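Local atomic coordinates of CrmK (Actinoalloteichus sp. WH1-2216-6, PDB entry 5I1V), a protein that acts as a flavin-dependent oxidase with covalently bound FAD, taking part in the recycling of a shunt product during caerulomycin biosynthesis. Residues R396-K401 with V441-Y446; E423-I428 with G434-D439; I452-P457 with T468-D473. All blocks are in the same frame, centred on the assembly; numbering follows the deposited sequence.

Contact 1: R396-K401 with V441-Y446. With FAD (flavin-adenine dinucleotide), chain E.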
loop_
_atom_site.group_PDB
_atom_site.type_symbol
_atom_site.label_atom_id
_atom_site.label_comp_id
_atom_site.label_asym_id
_atom_site.label_seq_id
_atom_site.Cartn_x
_atom_site.Cartn_y
_atom_site.Cartn_z
ATOM N N ARG A 396 -15.484 12.817 -23.942
ATOM C CA ARG A 396 -15.715 13.795 -22.915
ATOM C C ARG A 396 -17.186 14.169 -22.918
ATOM O O ARG A 396 -17.883 13.872 -23.858
ATOM C CB ARG A 396 -14.771 14.961 -23.125
ATOM C CG ARG A 396 -13.368 14.589 -22.609
ATOM C CD ARG A 396 -12.393 15.678 -22.832
ATOM N NE ARG A 396 -11.035 15.205 -23.024
ATOM C CZ ARG A 396 -9.991 15.497 -22.245
ATOM N NH1 ARG A 396 -10.115 16.249 -21.172
ATOM N NH2 ARG A 396 -8.802 15.056 -22.581
ATOM N N GLY A 397 -17.646 14.833 -21.886
ATOM C CA GLY A 397 -19.050 15.235 -21.861
ATOM C C GLY A 397 -19.762 14.776 -20.615
ATOM O O GLY A 397 -20.759 15.378 -20.225
ATOM N N ALA A 398 -19.273 13.716 -19.982
ATOM C CA ALA A 398 -19.866 13.280 -18.712
ATOM C C ALA A 398 -19.700 14.341 -17.631
ATOM O O ALA A 398 -18.676 15.011 -17.538
ATOM C CB ALA A 398 -19.272 11.953 -18.268
ATOM N N SER A 399 -20.725 14.486 -16.816
ATOM C CA SER A 399 -20.701 15.344 -15.648
ATOM C C SER A 399 -20.346 14.542 -14.423
ATOM O O SER A 399 -19.855 15.081 -13.442
ATOM C CB SER A 399 -22.106 15.944 -15.406
ATOM O OG SER A 399 -22.478 16.738 -16.496
ATOM N N LEU A 400 -20.638 13.247 -14.489
ATOM C CA LEU A 400 -20.660 12.398 -13.343
ATOM C C LEU A 400 -20.367 10.959 -13.814
ATOM O O LEU A 400 -20.814 10.560 -14.878
ATOM C CB LEU A 400 -22.036 12.508 -12.672
ATOM C CG LEU A 400 -22.025 11.955 -11.262
ATOM C CD1 LEU A 400 -22.738 12.847 -10.282
ATOM C CD2 LEU A 400 -22.610 10.553 -11.284
ATOM N N LYS A 401 -19.558 10.242 -13.062
ATOM C CA LYS A 401 -19.250 8.862 -13.343
ATOM C C LYS A 401 -19.917 7.955 -12.311
ATOM O O LYS A 401 -20.135 8.354 -11.145
ATOM C CB LYS A 401 -17.757 8.624 -13.346
ATOM C CG LYS A 401 -17.017 9.351 -14.440
ATOM C CD LYS A 401 -15.554 8.946 -14.465
ATOM C CE LYS A 401 -14.973 8.970 -15.866
ATOM N NZ LYS A 401 -15.447 7.808 -16.639
ATOM N N VAL A 441 -28.822 11.497 -21.433
ATOM C CA VAL A 441 -28.496 11.303 -20.036
ATOM C C VAL A 441 -27.241 10.444 -19.875
ATOM O O VAL A 441 -26.406 10.765 -19.045
ATOM C CB VAL A 441 -29.641 10.647 -19.254
ATOM C CG1 VAL A 441 -29.193 10.302 -17.839
ATOM C CG2 VAL A 441 -30.855 11.574 -19.207
ATOM N N ASN A 442 -27.126 9.352 -20.622
ATOM C CA ASN A 442 -25.923 8.524 -20.554
ATOM C C ASN A 442 -24.869 9.033 -21.537
ATOM O O ASN A 442 -25.213 9.489 -22.600
ATOM C CB ASN A 442 -26.243 7.082 -20.901
ATOM C CG ASN A 442 -27.410 6.545 -20.124
ATOM O OD1 ASN A 442 -27.329 6.362 -18.915
ATOM N ND2 ASN A 442 -28.504 6.267 -20.821
ATOM N N THR A 443 -23.590 8.975 -21.180
ATOM C CA THR A 443 -22.532 9.305 -22.131
ATOM C C THR A 443 -21.748 8.060 -22.576
ATOM O O THR A 443 -20.883 8.135 -23.457
ATOM C CB THR A 443 -21.535 10.285 -21.512
ATOM O OG1 THR A 443 -20.992 9.708 -20.320
ATOM C CG2 THR A 443 -22.227 11.588 -21.166
ATOM N N GLY A 444 -22.044 6.915 -21.975
ATOM C CA GLY A 444 -21.342 5.683 -22.270
ATOM C C GLY A 444 -20.623 5.112 -21.044
ATOM O O GLY A 444 -21.100 5.215 -19.918
ATOM N N ALA A 445 -19.483 4.480 -21.280
ATOM C CA ALA A 445 -18.720 3.834 -20.215
ATOM C C ALA A 445 -17.237 4.018 -20.423
ATOM O O ALA A 445 -16.811 4.416 -21.498
ATOM C CB ALA A 445 -19.048 2.363 -20.174
ATOM N N TYR A 446 -16.467 3.673 -19.390
ATOM C CA TYR A 446 -15.027 3.910 -19.370
ATOM C C TYR A 446 -14.231 2.676 -19.685
ATOM O O TYR A 446 -14.351 1.660 -19.040
ATOM C CB TYR A 446 -14.691 4.450 -17.978
ATOM C CG TYR A 446 -13.256 4.847 -17.710
ATOM C CD1 TYR A 446 -12.490 5.528 -18.646
ATOM C CD2 TYR A 446 -12.698 4.595 -16.471
ATOM C CE1 TYR A 446 -11.179 5.904 -18.355
ATOM C CE2 TYR A 446 -11.408 4.983 -16.156
ATOM C CZ TYR A 446 -10.648 5.613 -17.106
ATOM O OH TYR A 446 -9.382 5.974 -16.782
HETATM P PA FAD E . -2.908 -4.268 -16.487
HETATM O O1A FAD E . -3.872 -5.334 -16.028
HETATM O O2A FAD E . -1.451 -4.603 -16.348
HETATM O O5B FAD E . -3.229 -3.848 -17.966
HETATM C C5B FAD E . -4.474 -3.275 -18.354
HETATM C C4B FAD E . -4.621 -3.387 -19.878
HETATM O O4B FAD E . -3.631 -2.511 -20.454
HETATM C C3B FAD E . -4.353 -4.732 -20.518
HETATM O O3B FAD E . -5.058 -4.788 -21.745
HETATM C C2B FAD E . -2.880 -4.693 -20.813
HETATM O O2B FAD E . -2.352 -5.681 -21.704
HETATM C C1B FAD E . -2.689 -3.226 -21.217
HETATM N N9A FAD E . -1.348 -2.716 -20.839
HETATM C C8A FAD E . -0.720 -2.744 -19.624
HETATM N N7A FAD E . 0.561 -2.266 -19.747
HETATM C C5A FAD E . 0.703 -1.946 -21.016
HETATM C C6A FAD E . 1.798 -1.372 -21.757
HETATM N N6A FAD E . 2.888 -1.069 -21.079
HETATM N N1A FAD E . 1.615 -1.182 -23.068
HETATM C C2A FAD E . 0.481 -1.537 -23.709
HETATM N N3A FAD E . -0.614 -2.027 -23.072
HETATM C C4A FAD E . -0.481 -2.285 -21.747
HETATM N N1 FAD E . -8.782 4.183 -13.289
HETATM C C2 FAD E . -8.959 5.521 -13.183
HETATM O O2 FAD E . -8.981 6.226 -14.199
HETATM N N3 FAD E . -9.114 6.150 -11.998
HETATM C C4 FAD E . -9.150 5.528 -10.826
HETATM O O4 FAD E . -9.258 6.164 -9.757
HETATM C C4X FAD E . -8.957 4.085 -10.828
HETATM N N5 FAD E . -8.978 3.378 -9.666
HETATM C C5X FAD E . -8.692 2.067 -9.704
HETATM C C6 FAD E . -8.547 1.355 -8.513
HETATM C C7 FAD E . -8.265 -0.010 -8.472
HETATM C C7M FAD E . -8.114 -0.719 -7.121
HETATM C C8 FAD E . -8.115 -0.695 -9.774
HETATM C C8M FAD E . -7.834 -2.171 -9.846
HETATM C C9 FAD E . -8.261 -0.009 -10.986
HETATM C C9A FAD E . -8.541 1.356 -10.998
HETATM N N10 FAD E . -8.673 2.074 -12.192
HETATM C C10 FAD E . -8.835 3.446 -12.142
HETATM C "C1'" FAD E . -8.781 1.403 -13.487
HETATM C "C2'" FAD E . -7.444 1.316 -14.149
HETATM O "O2'" FAD E . -7.159 2.561 -14.756
HETATM C "C3'" FAD E . -7.367 0.203 -15.141
HETATM O "O3'" FAD E . -7.660 -1.047 -14.458
HETATM C "C4'" FAD E . -5.992 0.166 -15.843
HETATM O "O4'" FAD E . -6.186 -0.414 -17.132
HETATM C "C5'" FAD E . -4.993 -0.627 -15.026
HETATM O "O5'" FAD E . -3.724 -0.550 -15.675
HETATM P P FAD E . -2.642 -1.606 -15.194
HETATM O O1P FAD E . -2.545 -1.611 -13.713
HETATM O O2P FAD E . -1.386 -1.427 -15.988
HETATM O O3P FAD E . -3.346 -2.996 -15.641
#
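K401 brings its ammonium group to the root of the Y446 ring, NZ lying 3.7 Å from Y446 CB and about as far from CG. K401 NZ is 4.4 Å from the centroid of the Y446 ring, 33° off its normal, an off-centre cation-pi contact approached obliquely. The setting is one end of the large antiparallel sheet of this oxygen-dependent FAD-linked oxidoreductase: strand 339-347 runs between strand 400-408 and the short, weakly bonded edge strand 442-444, and S399 and L400 form a classic beta bulge opposite L347. K401 bends at its last two torsions, and the same NZ makes a salt bridge with D346 of the intervening strand and a second cation-pi contact with Y380.

Nearer the start of the two segments, T443 packs against the turn into the strand. Its OG1 sits between the backbone N and the carbonyl carbon (chi1 58°), resting 3.5 Å from A398 CB, while T443 CG2 lies 3.8 Å from A398 N and also borders G397.

Y446 carries the contact on to the cofactor. With CG opposite the backbone N (chi1 -177°), the ring extends toward the isoalloxazine, and the flavin pyrimidine edge meets it near the ring plane. A phenylalanine here would probably leave FAD O2 and N448 without their shared hydroxyl partner. That hydroxyl is gripped twice: N448 ND2 bonds to it, and Y446 OH donates to FAD O2 at 2.6 Å.

Contact 2: E423-I428 with G434-D439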
loop_
_atom_site.group_PDB
_atom_site.type_symbol
_atom_site.label_atom_id
_atom_site.label_comp_id
_atom_site.label_asym_id
_atom_site.label_seq_id
_atom_site.Cartn_x
_atom_site.Cartn_y
_atom_site.Cartn_z
ATOM N N GLU A 423 -27.685 -7.986 -12.916
ATOM C CA GLU A 423 -29.113 -7.661 -12.811
ATOM C C GLU A 423 -29.342 -6.225 -12.345
ATOM O O GLU A 423 -30.177 -5.523 -12.927
ATOM C CB GLU A 423 -29.813 -8.686 -11.915
ATOM C CG GLU A 423 -29.944 -10.017 -12.649
ATOM C CD GLU A 423 -30.800 -11.072 -11.947
ATOM O OE1 GLU A 423 -31.110 -10.913 -10.736
ATOM O OE2 GLU A 423 -31.109 -12.104 -12.611
ATOM N N ILE A 424 -28.578 -5.760 -11.351
ATOM C CA ILE A 424 -28.734 -4.365 -10.928
ATOM C C ILE A 424 -28.437 -3.408 -12.071
ATOM O O ILE A 424 -29.160 -2.429 -12.256
ATOM C CB ILE A 424 -27.947 -3.978 -9.675
ATOM C CG1 ILE A 424 -28.290 -2.536 -9.264
ATOM C CG2 ILE A 424 -26.423 -4.128 -9.849
ATOM C CD1 ILE A 424 -27.745 -2.148 -7.893
ATOM N N TYR A 425 -27.363 -3.677 -12.837
ATOM C CA TYR A 425 -26.953 -2.786 -13.908
ATOM C C TYR A 425 -27.953 -2.869 -15.045
ATOM O O TYR A 425 -28.282 -1.853 -15.649
ATOM C CB TYR A 425 -25.568 -3.206 -14.384
ATOM C CG TYR A 425 -24.865 -2.371 -15.399
ATOM C CD1 TYR A 425 -23.984 -1.357 -15.000
ATOM C CD2 TYR A 425 -24.957 -2.668 -16.751
ATOM C CE1 TYR A 425 -23.261 -0.628 -15.951
ATOM C CE2 TYR A 425 -24.244 -1.945 -17.688
ATOM C CZ TYR A 425 -23.396 -0.932 -17.271
ATOM O OH TYR A 425 -22.684 -0.284 -18.236
ATOM N N ARG A 426 -28.442 -4.066 -15.337
ATOM C CA ARG A 426 -29.414 -4.204 -16.414
ATOM C C ARG A 426 -30.704 -3.477 -16.056
ATOM O O ARG A 426 -31.246 -2.765 -16.873
ATOM C CB ARG A 426 -29.752 -5.653 -16.743
ATOM C CG ARG A 426 -30.859 -5.733 -17.800
ATOM C CD ARG A 426 -31.560 -7.073 -17.814
ATOM N NE ARG A 426 -32.041 -7.473 -16.497
ATOM C CZ ARG A 426 -32.231 -8.742 -16.125
ATOM N NH1 ARG A 426 -31.994 -9.755 -16.977
ATOM N NH2 ARG A 426 -32.656 -9.007 -14.889
ATOM N N ASP A 427 -31.167 -3.648 -14.834
ATOM C CA ASP A 427 -32.431 -3.030 -14.419
ATOM C C ASP A 427 -32.328 -1.520 -14.388
ATOM O O ASP A 427 -33.206 -0.829 -14.919
ATOM C CB ASP A 427 -32.856 -3.576 -13.069
ATOM C CG ASP A 427 -33.358 -5.021 -13.151
ATOM O OD1 ASP A 427 -33.469 -5.589 -14.271
ATOM O OD2 ASP A 427 -33.657 -5.584 -12.073
ATOM N N ILE A 428 -31.223 -1.003 -13.831
ATOM C CA ILE A 428 -31.004 0.437 -13.840
ATOM C C ILE A 428 -31.056 0.941 -15.292
ATOM O O ILE A 428 -31.617 2.015 -15.538
ATOM C CB ILE A 428 -29.736 0.851 -13.057
ATOM C CG1 ILE A 428 -30.015 0.770 -11.572
ATOM C CG2 ILE A 428 -29.299 2.273 -13.397
ATOM C CD1 ILE A 428 -28.786 0.878 -10.704
ATOM N N GLY A 434 -30.368 -2.350 -21.335
ATOM C CA GLY A 434 -29.493 -2.852 -20.280
ATOM C C GLY A 434 -28.095 -2.237 -20.241
ATOM O O GLY A 434 -27.280 -2.648 -19.432
ATOM N N VAL A 435 -27.822 -1.255 -21.096
ATOM C CA VAL A 435 -26.502 -0.600 -21.141
ATOM C C VAL A 435 -26.634 0.921 -21.216
ATOM O O VAL A 435 -27.691 1.443 -21.634
ATOM C CB VAL A 435 -25.703 -1.098 -22.345
ATOM C CG1 VAL A 435 -25.508 -2.590 -22.248
ATOM C CG2 VAL A 435 -26.410 -0.761 -23.647
ATOM N N PRO A 436 -25.564 1.653 -20.844
ATOM C CA PRO A 436 -25.561 3.116 -20.960
ATOM C C PRO A 436 -25.250 3.587 -22.370
ATOM O O PRO A 436 -24.143 4.082 -22.647
ATOM C CB PRO A 436 -24.428 3.533 -20.005
ATOM C CG PRO A 436 -23.458 2.411 -20.126
ATOM C CD PRO A 436 -24.297 1.160 -20.249
ATOM N N THR A 437 -26.231 3.468 -23.264
ATOM C CA THR A 437 -26.089 3.889 -24.646
ATOM C C THR A 437 -25.904 5.409 -24.675
ATOM O O THR A 437 -26.703 6.113 -24.043
ATOM C CB THR A 437 -27.401 3.600 -25.419
ATOM O OG1 THR A 437 -28.485 4.261 -24.736
ATOM C CG2 THR A 437 -27.674 2.142 -25.456
ATOM N N PRO A 438 -24.901 5.925 -25.406
ATOM C CA PRO A 438 -24.739 7.373 -25.364
ATOM C C PRO A 438 -25.979 8.110 -25.862
ATOM O O PRO A 438 -26.426 7.856 -26.976
ATOM C CB PRO A 438 -23.553 7.635 -26.302
ATOM C CG PRO A 438 -22.748 6.382 -26.231
ATOM C CD PRO A 438 -23.708 5.262 -25.976
ATOM N N ASP A 439 -26.522 8.986 -25.019
ATOM C CA ASP A 439 -27.734 9.737 -25.333
ATOM C C ASP A 439 -27.734 11.006 -24.485
ATOM O O ASP A 439 -26.670 11.487 -24.088
ATOM C CB ASP A 439 -28.987 8.860 -25.100
ATOM C CG ASP A 439 -29.137 8.415 -23.645
ATOM O OD1 ASP A 439 -28.641 9.119 -22.745
ATOM O OD2 ASP A 439 -29.743 7.350 -23.387
#
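The Y425 ring meets the 434-439 loop obliquely: Y425 CD2 is 3.5 Å from the carbonyl O of G434, and further along the same side chain Y425 CZ is 3.7 Å from P436 CD. Around the ring from other parts of the chain, Y404 packs edge-to-face, H429 sets its ring at about 50°, and K343 adds a cation-pi contact. The proline side chain crosses the tyrosine at about a right angle, and the packing is tight at the end, where Y425 OH comes to 3.0 Å from P436 CD. The hydroxyl itself is hydrogen-bonded to the carbonyl O of S344. Y425 gets its ring to the loop because CG is placed opposite the backbone N (chi1 -174°), leading off the side of the helix.

Beside the tyrosine, R426 and G434 are in backbone contact, R426 O lying 3.8 Å from G434 CA. R426 CG is 4.0 Å from G434 CA, close enough that a beta carbon on G434 would press hard against it; the positive phi of G434 also suits a residue without one. Beyond CG the arginine bends away from the loop, and R426 NE makes a salt-bridging hydrogen bond to D427 OD1 at 3.2 Å, on the syn side but 34° out of the carboxylate plane. D427 OD2 is held by H362.

The loop thus folds back against the last turns of helix 414-428, and it bends at P436, the centre of an inverse gamma turn closed by a weak bond from T437 N to V435 O.

Contact 3: I452-P457 with T468-D473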
loop_
_atom_site.group_PDB
_atom_site.type_symbol
_atom_site.label_atom_id
_atom_site.label_comp_id
_atom_site.label_asym_id
_atom_site.label_seq_id
_atom_site.Cartn_x
_atom_site.Cartn_y
_atom_site.Cartn_z
ATOM N N ILE A 452 -17.086 -7.194 -20.305
ATOM C CA ILE A 452 -17.330 -7.938 -21.552
ATOM C C ILE A 452 -18.828 -8.216 -21.768
ATOM O O ILE A 452 -19.230 -8.564 -22.876
ATOM C CB ILE A 452 -16.542 -9.271 -21.690
ATOM C CG1 ILE A 452 -16.958 -10.261 -20.591
ATOM C CG2 ILE A 452 -15.037 -8.959 -21.815
ATOM C CD1 ILE A 452 -16.254 -11.614 -20.570
ATOM N N ASP A 453 -19.633 -8.067 -20.712
ATOM C CA ASP A 453 -21.108 -8.165 -20.843
ATOM C C ASP A 453 -21.670 -7.163 -21.864
ATOM O O ASP A 453 -22.727 -7.434 -22.425
ATOM C CB ASP A 453 -21.822 -8.005 -19.498
ATOM C CG ASP A 453 -21.421 -9.077 -18.469
ATOM O OD1 ASP A 453 -20.874 -10.123 -18.868
ATOM O OD2 ASP A 453 -21.646 -8.867 -17.247
ATOM N N LEU A 454 -20.962 -6.055 -22.167
ATOM C CA LEU A 454 -21.476 -5.086 -23.157
ATOM C C LEU A 454 -21.401 -5.630 -24.566
ATOM O O LEU A 454 -21.986 -5.074 -25.450
ATOM C CB LEU A 454 -20.821 -3.690 -23.067
ATOM C CG LEU A 454 -20.817 -2.961 -21.716
ATOM C CD1 LEU A 454 -20.268 -1.541 -21.832
ATOM C CD2 LEU A 454 -22.158 -2.954 -21.017
ATOM N N ALA A 455 -20.674 -6.720 -24.784
ATOM C CA ALA A 455 -20.659 -7.362 -26.092
ATOM C C ALA A 455 -21.469 -8.662 -26.077
ATOM O O ALA A 455 -21.448 -9.424 -27.042
ATOM C CB ALA A 455 -19.224 -7.625 -26.530
ATOM N N ASP A 456 -22.157 -8.921 -24.970
ATOM C CA ASP A 456 -22.883 -10.181 -24.780
ATOM C C ASP A 456 -24.344 -9.915 -25.129
ATOM O O ASP A 456 -24.989 -9.160 -24.415
ATOM C CB ASP A 456 -22.802 -10.621 -23.334
ATOM C CG ASP A 456 -23.404 -11.983 -23.101
ATOM O OD1 ASP A 456 -24.314 -12.391 -23.850
ATOM O OD2 ASP A 456 -22.983 -12.646 -22.154
ATOM N N PRO A 457 -24.871 -10.541 -26.203
ATOM C CA PRO A 457 -26.248 -10.176 -26.588
ATOM C C PRO A 457 -27.347 -10.559 -25.564
ATOM O O PRO A 457 -28.433 -10.064 -25.652
ATOM C CB PRO A 457 -26.461 -10.863 -27.943
ATOM C CG PRO A 457 -25.185 -11.571 -28.282
ATOM C CD PRO A 457 -24.246 -11.512 -27.120
ATOM N N THR A 468 -18.890 1.701 -29.445
ATOM C CA THR A 468 -19.552 2.978 -29.325
ATOM C C THR A 468 -19.730 3.464 -27.912
ATOM O O THR A 468 -19.553 4.664 -27.623
ATOM C CB THR A 468 -20.919 2.872 -29.993
ATOM O OG1 THR A 468 -20.662 2.506 -31.348
ATOM C CG2 THR A 468 -21.671 4.186 -29.866
ATOM N N ILE A 469 -20.091 2.537 -27.035
ATOM C CA ILE A 469 -20.299 2.839 -25.654
ATOM C C ILE A 469 -19.006 3.336 -24.977
ATOM O O ILE A 469 -19.065 4.217 -24.138
ATOM C CB ILE A 469 -20.855 1.629 -24.905
ATOM C CG1 ILE A 469 -22.271 1.355 -25.406
ATOM C CG2 ILE A 469 -20.896 1.920 -23.414
ATOM C CD1 ILE A 469 -22.766 -0.034 -25.136
ATOM N N TYR A 470 -17.856 2.758 -25.355
ATOM C CA TYR A 470 -16.572 3.128 -24.715
ATOM C C TYR A 470 -15.854 4.275 -25.403
ATOM O O TYR A 470 -15.120 5.031 -24.762
ATOM C CB TYR A 470 -15.623 1.912 -24.683
ATOM C CG TYR A 470 -16.002 0.885 -23.681
ATOM C CD1 TYR A 470 -15.916 1.168 -22.334
ATOM C CD2 TYR A 470 -16.433 -0.399 -24.066
ATOM C CE1 TYR A 470 -16.234 0.230 -21.394
ATOM C CE2 TYR A 470 -16.776 -1.342 -23.129
ATOM C CZ TYR A 470 -16.655 -1.018 -21.784
ATOM O OH TYR A 470 -16.988 -1.884 -20.779
ATOM N N TYR A 471 -16.053 4.420 -26.718
ATOM C CA TYR A 471 -15.246 5.364 -27.488
ATOM C C TYR A 471 -16.048 6.530 -28.150
ATOM O O TYR A 471 -15.493 7.414 -28.803
ATOM C CB TYR A 471 -14.440 4.583 -28.521
ATOM C CG TYR A 471 -13.399 3.645 -27.987
ATOM C CD1 TYR A 471 -12.303 4.131 -27.301
ATOM C CD2 TYR A 471 -13.480 2.286 -28.179
ATOM C CE1 TYR A 471 -11.312 3.283 -26.819
ATOM C CE2 TYR A 471 -12.518 1.440 -27.679
ATOM C CZ TYR A 471 -11.412 1.952 -27.030
ATOM O OH TYR A 471 -10.396 1.160 -26.527
ATOM N N GLY A 472 -17.350 6.566 -27.961
ATOM C CA GLY A 472 -18.135 7.629 -28.582
ATOM C C GLY A 472 -18.040 7.513 -30.080
ATOM O O GLY A 472 -18.266 6.443 -30.629
ATOM N N ASP A 473 -17.623 8.603 -30.716
ATOM C CA ASP A 473 -17.406 8.701 -32.145
ATOM C C ASP A 473 -15.970 8.495 -32.582
ATOM O O ASP A 473 -15.678 8.645 -33.748
ATOM C CB ASP A 473 -17.748 10.128 -32.603
ATOM C CG ASP A 473 -19.171 10.499 -32.308
ATOM O OD1 ASP A 473 -20.034 9.610 -32.473
ATOM O OD2 ASP A 473 -19.420 11.664 -31.898
#
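L454 pushes one methyl, CD1, into the angle between I469 and Y470. L454 CD1 lies 3.9 Å from I469 CG2 and 3.7 Å from Y470 CZ, with Y470 OH closer still at 3.5 Å. The leucine holds CG beside its own backbone N (chi1 -54°) and is extended at chi2, so CD1 becomes the leading atom while CD2 turns to V435. I469 meets it with the branch methyl: CG2 stands opposite the backbone N, and CG1 takes the place opposite the carbonyl carbon. Y470 has its CG there too, at chi1 -74°, a torsion that swings the phenol off the helix side and across the leucine at a slant.

Both segments belong to the berberine-like region of the chain, where the 3-10 turn 452-455 packs on the short helix 466-471. The turn is tied by A455 N to I452 O at 3.0 Å. The helix closes with a bond from G472 N to T468 O, G472 being the first residue to leave helical backbone angles, with positive phi.

Y470 OH, though pressed on by the leucine methyl, accepts a hydrogen bond from D451 N just ahead of the turn, and F495 meets its ring at about 55°.

The 434-439 loop of contact 2 leads straight into the edge strand of contact 1, and contact 2 is nested within the chain loop that contact 1 closes; N442 CB lies 3.3 Å from T437 O. Contact 3 joins both. A445 N probably hydrogen-bonds I469 O at 2.9 Å, while V435 CG1 of contact 2 packs 3.6 Å from L454 CD2. The centres of contacts 2 and 3 are 11 Å apart, and each lies 13 Å from that of contact 1. Only contact 1 reaches the flavin: between nearest atoms, the Y470 side chain stays about 11 Å from FAD, and the P436 side chain about 9 Å from that of Y446.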